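Local coordinates for protein polymeric Immunoglobulin Receptor (Oncorhynchus mykiss, PDB 5F1S) that probably binds polymeric immunoglobulins for transport to mucosal surfaces, with its ectodomain serving there as secretory component, at residues 18-23 with 31-36; 14-19 with 106-111; 129-134 with 203-208. All coordinates share one frame; numbering follows the deposited sequence.

Contact 1: residues 18-23 with 31-36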
ATOM      1  N   ILE A  18       4.951   3.604  10.555  1.00 28.71           N
ATOM      2  CA  ILE A  18       6.292   4.090  10.256  1.00 27.62           C
ATOM      3  C   ILE A  18       7.137   3.942  11.518  1.00 26.29           C
ATOM      4  O   ILE A  18       6.851   4.618  12.513  1.00 28.10           O
ATOM      5  CB  ILE A  18       6.269   5.554   9.793  1.00 28.87           C
ATOM      6  CG1 ILE A  18       5.470   5.607   8.487  1.00 35.90           C
ATOM      7  CG2 ILE A  18       7.657   6.078   9.620  1.00 31.07           C
ATOM      8  CD1 ILE A  18       5.020   6.985   8.144  1.00 52.59           C
ATOM      9  N   PRO A  19       8.210   3.150  11.486  1.00 29.14           N
ATOM     10  CA  PRO A  19       9.174   3.137  12.608  1.00 27.38           C
ATOM     11  C   PRO A  19      10.177   4.270  12.503  1.00 32.34           C
ATOM     12  O   PRO A  19      10.886   4.402  11.489  1.00 32.15           O
ATOM     13  CB  PRO A  19       9.871   1.781  12.451  1.00 28.27           C
ATOM     14  CG  PRO A  19       9.918   1.592  10.911  1.00 32.37           C
ATOM     15  CD  PRO A  19       8.606   2.189  10.424  1.00 30.23           C
ATOM     16  N   CYS A  20      10.364   4.963  13.622  1.00 28.86           N
ATOM     17  CA  CYS A  20      11.406   5.957  13.793  1.00 28.69           C
ATOM     18  C   CYS A  20      12.353   5.402  14.839  1.00 30.29           C
ATOM     19  O   CYS A  20      12.077   5.519  16.046  1.00 28.74           O
ATOM     20  CB  CYS A  20      10.823   7.292  14.253  1.00 30.15           C
ATOM     21  SG  CYS A  20       9.687   8.121  13.066  1.00 32.62           S
ATOM     22  N   HIS A  21      13.454   4.818  14.384  1.00 28.83           N
ATOM     23  CA  HIS A  21      14.428   4.206  15.275  1.00 30.56           C
ATOM     24  C   HIS A  21      15.418   5.271  15.744  1.00 30.66           C
ATOM     25  O   HIS A  21      15.759   6.201  15.015  1.00 30.17           O
ATOM     26  CB  HIS A  21      15.178   3.040  14.617  1.00 31.42           C
ATOM     27  CG  HIS A  21      14.361   1.778  14.503  1.00 34.17           C
ATOM     28  ND1 HIS A  21      14.342   0.791  15.473  1.00 39.41           N
ATOM     29  CD2 HIS A  21      13.519   1.368  13.538  1.00 31.47           C
ATOM     30  CE1 HIS A  21      13.529  -0.180  15.092  1.00 33.02           C
ATOM     31  NE2 HIS A  21      13.038   0.142  13.911  1.00 36.14           N
ATOM     32  N   TYR A  22      15.867   5.143  16.986  1.00 32.23           N
ATOM     33  CA  TYR A  22      16.750   6.166  17.521  1.00 29.31           C
ATOM     34  C   TYR A  22      17.801   5.551  18.427  1.00 32.79           C
ATOM     35  O   TYR A  22      17.649   4.447  18.948  1.00 32.23           O
ATOM     36  CB  TYR A  22      15.990   7.227  18.288  1.00 30.44           C
ATOM     37  CG  TYR A  22      15.074   6.716  19.351  1.00 31.05           C
ATOM     38  CD1 TYR A  22      15.529   6.513  20.645  1.00 31.49           C
ATOM     39  CD2 TYR A  22      13.738   6.442  19.082  1.00 31.16           C
ATOM     40  CE1 TYR A  22      14.660   6.083  21.662  1.00 33.92           C
ATOM     41  CE2 TYR A  22      12.856   5.974  20.099  1.00 30.55           C
ATOM     42  CZ  TYR A  22      13.351   5.824  21.391  1.00 33.81           C
ATOM     43  OH  TYR A  22      12.516   5.448  22.424  1.00 31.74           O
ATOM     44  N   GLY A  23      18.876   6.295  18.605  1.00 38.12           N
ATOM     45  CA  GLY A  23      19.978   5.810  19.392  1.00 39.33           C
ATOM     46  C   GLY A  23      19.619   5.778  20.865  1.00 38.13           C
ATOM     47  O   GLY A  23      18.725   6.495  21.328  1.00 36.62           O
ATOM     48  N   LYS A  31       9.206  12.519  21.709  1.00 32.31           N
ATOM     49  CA  LYS A  31       9.304  12.213  20.282  1.00 30.65           C
ATOM     50  C   LYS A  31       8.193  12.940  19.545  1.00 31.16           C
ATOM     51  O   LYS A  31       7.103  13.174  20.090  1.00 31.72           O
ATOM     52  CB  LYS A  31       9.194  10.699  20.031  1.00 30.62           C
ATOM     53  CG  LYS A  31      10.060   9.820  20.952  1.00 29.92           C
ATOM     54  CD  LYS A  31      11.539  10.278  20.927  1.00 31.73           C
ATOM     55  CE  LYS A  31      12.452   9.217  21.611  1.00 33.51           C
ATOM     56  NZ  LYS A  31      12.092   8.990  23.056  1.00 35.38           N
ATOM     57  N   TYR A  32       8.451  13.288  18.291  1.00 28.52           N
ATOM     58  CA  TYR A  32       7.438  13.989  17.526  1.00 31.00           C
ATOM     59  C   TYR A  32       7.508  13.595  16.054  1.00 30.02           C
ATOM     60  O   TYR A  32       8.470  12.981  15.590  1.00 28.89           O
ATOM     61  CB  TYR A  32       7.533  15.519  17.717  1.00 31.65           C
ATOM     62  CG  TYR A  32       8.765  16.182  17.174  1.00 32.06           C
ATOM     63  CD1 TYR A  32       8.753  16.775  15.929  1.00 35.36           C
ATOM     64  CD2 TYR A  32       9.938  16.248  17.923  1.00 33.67           C
ATOM     65  CE1 TYR A  32       9.917  17.421  15.433  1.00 37.94           C
ATOM     66  CE2 TYR A  32      11.090  16.869  17.430  1.00 36.45           C
ATOM     67  CZ  TYR A  32      11.050  17.461  16.192  1.00 38.68           C
ATOM     68  OH  TYR A  32      12.163  18.079  15.690  1.00 39.85           O
ATOM     69  N   TRP A  33       6.421  13.904  15.357  1.00 30.06           N
ATOM     70  CA  TRP A  33       6.232  13.619  13.937  1.00 31.81           C
ATOM     71  C   TRP A  33       5.813  14.918  13.272  1.00 33.09           C
ATOM     72  O   TRP A  33       4.828  15.533  13.692  1.00 33.21           O
ATOM     73  CB  TRP A  33       5.170  12.542  13.755  1.00 29.20           C
ATOM     74  CG  TRP A  33       4.828  12.136  12.391  1.00 30.83           C
ATOM     75  CD1 TRP A  33       3.637  12.338  11.736  1.00 33.29           C
ATOM     76  CD2 TRP A  33       5.654  11.394  11.502  1.00 29.13           C
ATOM     77  NE1 TRP A  33       3.688  11.779  10.496  1.00 30.85           N
ATOM     78  CE2 TRP A  33       4.894  11.137  10.346  1.00 29.20           C
ATOM     79  CE3 TRP A  33       6.948  10.881  11.593  1.00 30.20           C
ATOM     80  CZ2 TRP A  33       5.407  10.443   9.257  1.00 30.23           C
ATOM     81  CZ3 TRP A  33       7.450  10.160  10.530  1.00 31.94           C
ATOM     82  CH2 TRP A  33       6.683   9.955   9.368  1.00 31.83           C
ATOM     83  N   CYS A  34       6.577  15.340  12.256  1.00 31.32           N
ATOM     84  CA  CYS A  34       6.505  16.667  11.659  1.00 34.27           C
ATOM     85  C   CYS A  34       6.172  16.509  10.168  1.00 33.79           C
ATOM     86  O   CYS A  34       6.612  15.550   9.550  1.00 33.56           O
ATOM     87  CB  CYS A  34       7.875  17.424  11.810  1.00 38.19           C
ATOM     88  SG  CYS A  34       7.663  19.127  12.444  1.00 58.41           S
ATOM     89  N   ARG A  35       5.422  17.450   9.594  1.00 32.73           N
ATOM     90  CA  ARG A  35       5.162  17.481   8.148  1.00 32.50           C
ATOM     91  C   ARG A  35       5.756  18.744   7.531  1.00 33.56           C
ATOM     92  O   ARG A  35       5.568  19.843   8.076  1.00 35.76           O
ATOM     93  CB  ARG A  35       3.673  17.429   7.892  1.00 34.47           C
ATOM     94  CG  ARG A  35       3.347  17.352   6.409  1.00 34.81           C
ATOM     95  CD  ARG A  35       1.874  17.374   6.151  1.00 37.81           C
ATOM     96  NE  ARG A  35       1.730  17.250   4.692  1.00 37.96           N
ATOM     97  CZ  ARG A  35       0.566  17.224   4.057  1.00 38.45           C
ATOM     98  NH1 ARG A  35      -0.570  17.322   4.738  1.00 42.02           N
ATOM     99  NH2 ARG A  35       0.547  17.118   2.731  1.00 40.51           N
ATOM    100  N   GLY A  36       6.430  18.581   6.400  1.00 35.71           N
ATOM    101  CA  GLY A  36       6.970  19.687   5.612  1.00 38.81           C
ATOM    102  C   GLY A  36       8.223  19.245   4.882  1.00 37.01           C
ATOM    103  O   GLY A  36       8.938  18.331   5.288  1.00 38.30           O
TER

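Contact 2: residues 14-19 with 106-111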
ATOM      1  N   ARG A  14      -5.655   3.834   2.603  1.00 29.60           N
ATOM      2  CA  ARG A  14      -4.900   2.911   3.415  1.00 34.00           C
ATOM      3  C   ARG A  14      -4.138   3.650   4.518  1.00 32.02           C
ATOM      4  O   ARG A  14      -4.071   4.879   4.580  1.00 30.84           O
ATOM      5  CB  ARG A  14      -3.887   2.134   2.561  1.00 33.85           C
ATOM      6  CG  ARG A  14      -4.408   1.221   1.389  1.00 39.69           C
ATOM      7  CD  ARG A  14      -5.210   0.105   1.855  1.00 42.45           C
ATOM      8  NE  ARG A  14      -5.179  -1.094   0.965  1.00 42.01           N
ATOM      9  CZ  ARG A  14      -5.802  -1.177  -0.218  1.00 41.77           C
ATOM     10  NH1 ARG A  14      -6.449  -0.151  -0.743  1.00 38.84           N
ATOM     11  NH2 ARG A  14      -5.783  -2.301  -0.893  1.00 43.86           N
ATOM     12  N   SER A  15      -3.583   2.857   5.415  1.00 30.79           N
ATOM     13  CA  SER A  15      -2.847   3.351   6.574  1.00 31.39           C
ATOM     14  C   SER A  15      -1.379   3.040   6.383  1.00 32.58           C
ATOM     15  O   SER A  15      -1.033   2.116   5.647  1.00 35.48           O
ATOM     16  CB  SER A  15      -3.347   2.660   7.845  1.00 36.33           C
ATOM     17  OG  SER A  15      -4.689   3.026   8.060  1.00 42.71           O
ATOM     18  N   VAL A  16      -0.506   3.786   7.076  1.00 31.59           N
ATOM     19  CA  VAL A  16       0.903   3.431   7.159  1.00 31.66           C
ATOM     20  C   VAL A  16       1.332   3.359   8.618  1.00 32.63           C
ATOM     21  O   VAL A  16       0.801   4.055   9.479  1.00 30.17           O
ATOM     22  CB  VAL A  16       1.831   4.403   6.398  1.00 34.61           C
ATOM     23  CG1 VAL A  16       1.545   4.353   4.883  1.00 37.27           C
ATOM     24  CG2 VAL A  16       1.716   5.814   6.924  1.00 31.78           C
ATOM     25  N   MET A  17       2.313   2.505   8.863  1.00 29.27           N
ATOM     26  CA  MET A  17       2.921   2.319  10.175  1.00 29.61           C
ATOM     27  C   MET A  17       4.409   2.537   9.973  1.00 31.65           C
ATOM     28  O   MET A  17       5.042   1.744   9.271  1.00 32.76           O
ATOM     29  CB  MET A  17       2.646   0.917  10.740  1.00 31.12           C
ATOM     30  CG  MET A  17       3.301   0.698  12.071  1.00 31.57           C
ATOM     31  SD  MET A  17       3.022  -1.067  12.627  1.00 42.69           S
ATOM     32  CE  MET A  17       4.042  -1.925  11.560  1.00 40.79           C
ATOM     33  N   ILE A  18       4.951   3.604  10.555  1.00 28.71           N
ATOM     34  CA  ILE A  18       6.292   4.090  10.256  1.00 27.62           C
ATOM     35  C   ILE A  18       7.137   3.942  11.518  1.00 26.29           C
ATOM     36  O   ILE A  18       6.851   4.618  12.513  1.00 28.10           O
ATOM     37  CB  ILE A  18       6.269   5.554   9.793  1.00 28.87           C
ATOM     38  CG1 ILE A  18       5.470   5.607   8.487  1.00 35.90           C
ATOM     39  CG2 ILE A  18       7.657   6.078   9.620  1.00 31.07           C
ATOM     40  CD1 ILE A  18       5.020   6.985   8.144  1.00 52.59           C
ATOM     41  N   PRO A  19       8.210   3.150  11.486  1.00 29.14           N
ATOM     42  CA  PRO A  19       9.174   3.137  12.608  1.00 27.38           C
ATOM     43  C   PRO A  19      10.177   4.270  12.503  1.00 32.34           C
ATOM     44  O   PRO A  19      10.886   4.402  11.489  1.00 32.15           O
ATOM     45  CB  PRO A  19       9.871   1.781  12.451  1.00 28.27           C
ATOM     46  CG  PRO A  19       9.918   1.592  10.911  1.00 32.37           C
ATOM     47  CD  PRO A  19       8.606   2.189  10.424  1.00 30.23           C
ATOM     48  N   LEU A 106      11.159  11.256   5.376  1.00 31.96           N
ATOM     49  CA  LEU A 106      10.778  10.355   4.293  1.00 35.32           C
ATOM     50  C   LEU A 106       9.607  10.990   3.576  1.00 31.96           C
ATOM     51  O   LEU A 106       8.900  11.841   4.116  1.00 30.16           O
ATOM     52  CB  LEU A 106      10.421   8.953   4.754  1.00 37.97           C
ATOM     53  CG  LEU A 106       8.968   8.789   5.215  1.00 38.96           C
ATOM     54  CD1 LEU A 106       8.679   7.380   5.505  1.00 44.17           C
ATOM     55  CD2 LEU A 106       8.790   9.645   6.430  1.00 40.27           C
ATOM     56  N   HIS A 107       9.409  10.553   2.344  1.00 32.93           N
ATOM     57  CA  HIS A 107       8.349  11.086   1.520  1.00 32.29           C
ATOM     58  C   HIS A 107       7.252  10.041   1.451  1.00 31.19           C
ATOM     59  O   HIS A 107       7.536   8.860   1.310  1.00 30.84           O
ATOM     60  CB  HIS A 107       8.829  11.430   0.092  1.00 34.63           C
ATOM     61  CG  HIS A 107       7.773  12.096  -0.737  1.00 33.91           C
ATOM     62  ND1 HIS A 107       6.945  11.396  -1.590  1.00 34.92           N
ATOM     63  CD2 HIS A 107       7.381  13.391  -0.808  1.00 33.69           C
ATOM     64  CE1 HIS A 107       6.097  12.236  -2.163  1.00 35.84           C
ATOM     65  NE2 HIS A 107       6.338  13.450  -1.699  1.00 35.83           N
ATOM     66  N   ILE A 108       6.008  10.490   1.551  1.00 31.38           N
ATOM     67  CA  ILE A 108       4.835   9.624   1.428  1.00 31.83           C
ATOM     68  C   ILE A 108       4.040  10.106   0.215  1.00 31.11           C
ATOM     69  O   ILE A 108       3.650  11.273   0.150  1.00 31.90           O
ATOM     70  CB  ILE A 108       3.948   9.654   2.689  1.00 31.38           C
ATOM     71  CG1 ILE A 108       4.742   9.241   3.910  1.00 34.24           C
ATOM     72  CG2 ILE A 108       2.746   8.769   2.500  1.00 33.85           C
ATOM     73  CD1 ILE A 108       3.938   9.345   5.299  1.00 35.66           C
ATOM     74  N   ASN A 109       3.833   9.218  -0.750  1.00 31.45           N
ATOM     75  CA  ASN A 109       3.073   9.541  -1.960  1.00 32.66           C
ATOM     76  C   ASN A 109       1.780   8.758  -1.887  1.00 31.74           C
ATOM     77  O   ASN A 109       1.803   7.526  -1.913  1.00 35.39           O
ATOM     78  CB  ASN A 109       3.881   9.172  -3.207  1.00 36.27           C
ATOM     79  CG  ASN A 109       3.191   9.618  -4.485  1.00 37.82           C
ATOM     80  OD1 ASN A 109       2.425  10.588  -4.479  1.00 44.12           O
ATOM     81  ND2 ASN A 109       3.447   8.900  -5.572  1.00 44.15           N
ATOM     82  N   VAL A 110       0.658   9.461  -1.761  1.00 32.20           N
ATOM     83  CA  VAL A 110      -0.639   8.823  -1.625  1.00 31.39           C
ATOM     84  C   VAL A 110      -1.281   8.829  -3.004  1.00 34.96           C
ATOM     85  O   VAL A 110      -1.542   9.892  -3.565  1.00 36.45           O
ATOM     86  CB  VAL A 110      -1.530   9.536  -0.606  1.00 30.41           C
ATOM     87  CG1 VAL A 110      -2.833   8.746  -0.418  1.00 30.73           C
ATOM     88  CG2 VAL A 110      -0.838   9.635   0.716  1.00 30.59           C
ATOM     89  N   ILE A 111      -1.550   7.648  -3.535  1.00 34.52           N
ATOM     90  CA  ILE A 111      -1.884   7.526  -4.948  1.00 35.16           C
ATOM     91  C   ILE A 111      -3.322   7.072  -5.132  1.00 33.86           C
ATOM     92  O   ILE A 111      -3.886   6.302  -4.344  1.00 34.08           O
ATOM     93  CB  ILE A 111      -0.911   6.567  -5.667  1.00 37.89           C
ATOM     94  CG1 ILE A 111      -0.891   5.235  -5.029  1.00 37.66           C
ATOM     95  CG2 ILE A 111       0.508   7.143  -5.602  1.00 38.94           C
ATOM     96  CD1 ILE A 111       0.117   4.256  -5.728  1.00 46.01           C
TER

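Contact 3: residues 129-134 with 203-208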
ATOM      1  N   VAL A 129      -4.750 -20.361  -9.615  1.00 39.83           N
ATOM      2  CA  VAL A 129      -3.984 -19.257  -9.050  1.00 38.91           C
ATOM      3  C   VAL A 129      -4.930 -18.103  -8.778  1.00 37.68           C
ATOM      4  O   VAL A 129      -6.015 -18.009  -9.359  1.00 39.32           O
ATOM      5  CB  VAL A 129      -2.827 -18.805  -9.967  1.00 38.22           C
ATOM      6  CG1 VAL A 129      -1.824 -19.917 -10.074  1.00 40.97           C
ATOM      7  CG2 VAL A 129      -3.331 -18.407 -11.346  1.00 38.50           C
ATOM      8  N   THR A 130      -4.501 -17.227  -7.878  1.00 38.11           N
ATOM      9  CA  THR A 130      -5.259 -16.039  -7.515  1.00 37.02           C
ATOM     10  C   THR A 130      -4.393 -14.803  -7.669  1.00 36.41           C
ATOM     11  O   THR A 130      -3.209 -14.811  -7.350  1.00 38.95           O
ATOM     12  CB  THR A 130      -5.783 -16.107  -6.123  1.00 39.53           C
ATOM     13  OG1 THR A 130      -4.677 -16.188  -5.227  1.00 48.49           O
ATOM     14  CG2 THR A 130      -6.695 -17.315  -6.010  1.00 40.04           C
ATOM     15  N   VAL A 131      -5.003 -13.771  -8.215  1.00 34.33           N
ATOM     16  CA  VAL A 131      -4.416 -12.452  -8.387  1.00 32.16           C
ATOM     17  C   VAL A 131      -5.143 -11.535  -7.425  1.00 37.23           C
ATOM     18  O   VAL A 131      -6.380 -11.537  -7.392  1.00 36.03           O
ATOM     19  CB  VAL A 131      -4.599 -11.954  -9.832  1.00 34.52           C
ATOM     20  CG1 VAL A 131      -4.066 -10.541 -10.006  1.00 36.09           C
ATOM     21  CG2 VAL A 131      -3.976 -12.908 -10.855  1.00 33.47           C
ATOM     22  N   GLN A 132      -4.403 -10.747  -6.663  1.00 35.15           N
ATOM     23  CA  GLN A 132      -5.030  -9.829  -5.721  1.00 38.75           C
ATOM     24  C   GLN A 132      -4.816  -8.405  -6.207  1.00 38.99           C
ATOM     25  O   GLN A 132      -3.696  -7.880  -6.166  1.00 36.70           O
ATOM     26  CB  GLN A 132      -4.517  -9.980  -4.295  1.00 42.74           C
ATOM     27  CG  GLN A 132      -5.486  -9.183  -3.352  1.00 51.21           C
ATOM     28  CD  GLN A 132      -5.309  -9.492  -1.877  1.00 59.22           C
ATOM     29  OE1 GLN A 132      -4.589 -10.417  -1.503  1.00 73.70           O
ATOM     30  NE2 GLN A 132      -5.981  -8.723  -1.037  1.00 58.59           N
ATOM     31  N   CYS A 133      -5.884  -7.801  -6.704  1.00 33.97           N
ATOM     32  CA  CYS A 133      -5.853  -6.449  -7.214  1.00 33.53           C
ATOM     33  C   CYS A 133      -6.299  -5.493  -6.118  1.00 36.42           C
ATOM     34  O   CYS A 133      -7.410  -5.622  -5.593  1.00 38.17           O
ATOM     35  CB  CYS A 133      -6.772  -6.282  -8.411  1.00 34.53           C
ATOM     36  SG  CYS A 133      -6.824  -7.643  -9.681  1.00 55.42           S
ATOM     37  N   LEU A 134      -5.469  -4.523  -5.810  1.00 33.26           N
ATOM     38  CA  LEU A 134      -5.759  -3.536  -4.786  1.00 35.48           C
ATOM     39  C   LEU A 134      -6.236  -2.243  -5.418  1.00 33.87           C
ATOM     40  O   LEU A 134      -5.838  -1.899  -6.530  1.00 32.44           O
ATOM     41  CB  LEU A 134      -4.514  -3.241  -3.966  1.00 36.12           C
ATOM     42  CG  LEU A 134      -3.771  -4.487  -3.479  1.00 40.91           C
ATOM     43  CD1 LEU A 134      -2.499  -4.008  -2.766  1.00 43.11           C
ATOM     44  CD2 LEU A 134      -4.623  -5.263  -2.515  1.00 39.18           C
ATOM     45  N   VAL A 203      -3.987  -1.925 -13.859  1.00 31.71           N
ATOM     46  CA  VAL A 203      -2.652  -2.393 -13.491  1.00 31.29           C
ATOM     47  C   VAL A 203      -2.407  -3.715 -14.223  1.00 31.70           C
ATOM     48  O   VAL A 203      -3.294  -4.574 -14.292  1.00 31.54           O
ATOM     49  CB  VAL A 203      -2.475  -2.543 -11.959  1.00 32.69           C
ATOM     50  CG1 VAL A 203      -3.428  -3.553 -11.347  1.00 34.59           C
ATOM     51  CG2 VAL A 203      -1.042  -2.987 -11.684  1.00 33.10           C
ATOM     52  N   ALA A 204      -1.220  -3.843 -14.827  1.00 29.69           N
ATOM     53  CA  ALA A 204      -0.861  -5.021 -15.619  1.00 29.50           C
ATOM     54  C   ALA A 204      -0.409  -6.189 -14.748  1.00 30.14           C
ATOM     55  O   ALA A 204       0.310  -6.019 -13.750  1.00 30.32           O
ATOM     56  CB  ALA A 204       0.226  -4.637 -16.642  1.00 28.98           C
ATOM     57  N   VAL A 205      -0.848  -7.387 -15.130  1.00 29.55           N
ATOM     58  CA  VAL A 205      -0.527  -8.634 -14.444  1.00 29.71           C
ATOM     59  C   VAL A 205      -0.158  -9.649 -15.518  1.00 30.32           C
ATOM     60  O   VAL A 205      -0.867  -9.787 -16.525  1.00 30.77           O
ATOM     61  CB  VAL A 205      -1.703  -9.162 -13.602  1.00 33.48           C
ATOM     62  CG1 VAL A 205      -1.307 -10.432 -12.813  1.00 33.13           C
ATOM     63  CG2 VAL A 205      -2.217  -8.061 -12.658  1.00 34.15           C
ATOM     64  N   TYR A 206       0.962 -10.333 -15.322  1.00 29.86           N
ATOM     65  CA  TYR A 206       1.391 -11.406 -16.207  1.00 29.46           C
ATOM     66  C   TYR A 206       1.103 -12.753 -15.579  1.00 31.13           C
ATOM     67  O   TYR A 206       1.438 -12.963 -14.416  1.00 31.58           O
ATOM     68  CB  TYR A 206       2.902 -11.303 -16.509  1.00 30.44           C
ATOM     69  CG  TYR A 206       3.307 -12.201 -17.666  1.00 32.25           C
ATOM     70  CD1 TYR A 206       3.718 -13.515 -17.446  1.00 29.86           C
ATOM     71  CD2 TYR A 206       3.276 -11.742 -18.989  1.00 31.52           C
ATOM     72  CE1 TYR A 206       4.066 -14.350 -18.498  1.00 33.89           C
ATOM     73  CE2 TYR A 206       3.635 -12.569 -20.040  1.00 33.55           C
ATOM     74  CZ  TYR A 206       4.049 -13.878 -19.792  1.00 33.80           C
ATOM     75  OH  TYR A 206       4.407 -14.715 -20.833  1.00 35.20           O
ATOM     76  N   ILE A 207       0.476 -13.650 -16.347  1.00 30.67           N
ATOM     77  CA  ILE A 207       0.221 -15.022 -15.917  1.00 30.96           C
ATOM     78  C   ILE A 207       1.126 -15.928 -16.740  1.00 31.75           C
ATOM     79  O   ILE A 207       1.071 -15.914 -17.977  1.00 32.56           O
ATOM     80  CB  ILE A 207      -1.253 -15.427 -16.130  1.00 32.76           C
ATOM     81  CG1 ILE A 207      -2.213 -14.478 -15.379  1.00 36.60           C
ATOM     82  CG2 ILE A 207      -1.482 -16.888 -15.680  1.00 34.29           C
ATOM     83  CD1 ILE A 207      -2.001 -14.481 -13.880  1.00 36.55           C
ATOM     84  N   LEU A 208       1.941 -16.731 -16.064  1.00 30.81           N
ATOM     85  CA  LEU A 208       2.751 -17.732 -16.747  1.00 29.50           C
ATOM     86  C   LEU A 208       2.229 -19.104 -16.382  1.00 32.09           C
ATOM     87  O   LEU A 208       2.312 -19.493 -15.218  1.00 34.39           O
ATOM     88  CB  LEU A 208       4.209 -17.602 -16.339  1.00 32.39           C
ATOM     89  CG  LEU A 208       5.128 -18.658 -16.951  1.00 33.94           C
ATOM     90  CD1 LEU A 208       5.129 -18.555 -18.437  1.00 36.49           C
ATOM     91  CD2 LEU A 208       6.511 -18.468 -16.375  1.00 35.31           C
TER

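Contact 1: residues 18-23 with 31-36
Ile18 bears on the far end of the Trp33 indole with both of its branches. Its CD1 sits 3.6 Å from Trp33 CH2 and also touches CZ2, while its CG2 lies 4.0 Å from that same Trp33 CH2; the two side chains cross at about a right angle. Two residues along the strand, Cys20 takes the next corner of the ring, its SG 3.9 Å from Trp33 CZ3. This is an oblique sulfur-aromatic contact, with the sulfur 67° off the normal of the six-membered ring. Trp33 reaches both partners because its CG is anti to the backbone N (chi1 179°), which carries the indole across the gap between the strands.

Lys31 and Tyr22 form the other half of the contact. Lys31 CE rests over one face of the phenol, 3.6 Å from the centroid of the Tyr22 ring, as a CH-pi contact. A bend at chi4 (-61°) then turns the ammonium toward the hydroxyl end, where Lys31 NZ makes an off-centre cation-pi contact 4.4 Å from the Tyr22 centroid.

Asp66 fixes this pair from outside: OD1 is hydrogen-bonded to Tyr22 OH, and OD2 makes a salt bridge with Lys31 NZ. Carbonyl oxygens of Tyr26 and Tyr29 also bind that buried nitrogen, so its positive charge is probably well stabilised. Behind Cys20, a disulfide runs to Cys90 on strand 86-92, and Trp33 leans on Cys90 too. Strands 18-22 and 31-35 belong to facing sheets, their axes 10.1 Å apart at closest approach. A disulfide pinning the two sheets together, with a tryptophan packed against it, is the classic core of an immunoglobulin domain, here of the V-set.

Contact 2: residues 14-19 with 106-111
Across the sandwich from each other, strands 16-19 and 106-111 run almost exactly antiparallel (175°), their axes 11.2 Å apart at closest approach, with Val16 set against Ile108 and Ile18 against Leu106. They lie in the two facing sheets of the first V-set immunoglobulin domain and correspond to its B and G strands, so what joins them is side-chain packing and not sheet pairing. The CA atoms of Val16 and Ile108 are 9.3 Å apart, a gap that the branched aliphatic chains have to span.

Ile108 and Ile18 do this tip to tip: CD1 of Ile108 comes 3.9 Å from CD1 of Ile18. Ile108 holds its CG1 anti to the carbonyl carbon (chi1 -58°) and is extended beyond it, which pushes the terminal methyl out between the sheets. That methyl also meets the neighbouring valine, more loosely, with Ile108 CD1 4.5 Å from Val16 CG2. The other branch of Ile18 is used one step along, where its CG2 lies 4.4 Å from Leu106 CD1. All three contacts are apolar; the isoleucine pair is in close packing, the other two are looser.

Met77 of strand 72-77, which borders strand 16-22, is touched by both Val16 and Ile108 and so joins the cluster. Strand 8-11 runs parallel to strand 103-111, as the A' strand does in V-set domains, and its Leu8 packs on Val16. At the end of the sandwich that faces the second domain, Arg14 takes no part in this core: its NH1 is hydrogen-bonded to the carbonyl O of Tyr135 and its NH2 to the carbonyl O of Lys177.

Contact 3: residues 129-134 with 203-208
Val131 is the centre of this contact, and its two methyls reach Val205 and Ile207. It meets Val205 tip to tip: CG1 of Val131 stands 3.9 Å from CG1 of Val205. Val205 brings its second methyl up as well, CG2 lying 4.1 Å from Val131 CG1. The other methyl of Val131 touches both partners, and on the Ile207 side CD1 of Ile207 is 3.9 Å from Val131 CG2.

Ile207 does not start out aimed at its partner; only its end closes the gap. A bend at chi2 (-61°) swings CD1 over, and the two side chains cross obliquely. Val131 CG2 also comes within 4.1 Å of Val205 CG1, so the three residues form one continuous hydrocarbon patch.

The surroundings extend it. Val116, on the short edge strand 114-116, packs on both Val131 and Val205, while Ile207 rests on Tyr194 of strand 192-198. Val131 is held in its own sheet by backbone hydrogen bonding to Val181, and two residues on, Cys133 forms the disulfide with Cys196 that ties the two sheets together. Strands 129-135 and 201-210 thus face each other across the hydrophobic interior as the B and G strands of the second V-set immunoglobulin sandwich.

How the contacts relate
Contacts 1 and 2 are parts of one core: both start from strand 16-22, share Ile18, and have centres about 13 Å apart. They also meet directly, Trp33 CH2 lying 3.6 Å from Leu106 CD2, so the indole ring joins the two clusters. Contact 3 repeats the pairing of contact 2 in the second domain. The two domains touch where Arg14 NH2 packs 3.5 Å from Leu134 CB, although the centres of contacts 2 and 3 are about 24 Å apart. Contact 1 lies farther off, its nearest atoms about 17 Å from those of contact 3. All three sit inside the sandwiches, with contact 2 linked through Arg14 to the interdomain junction.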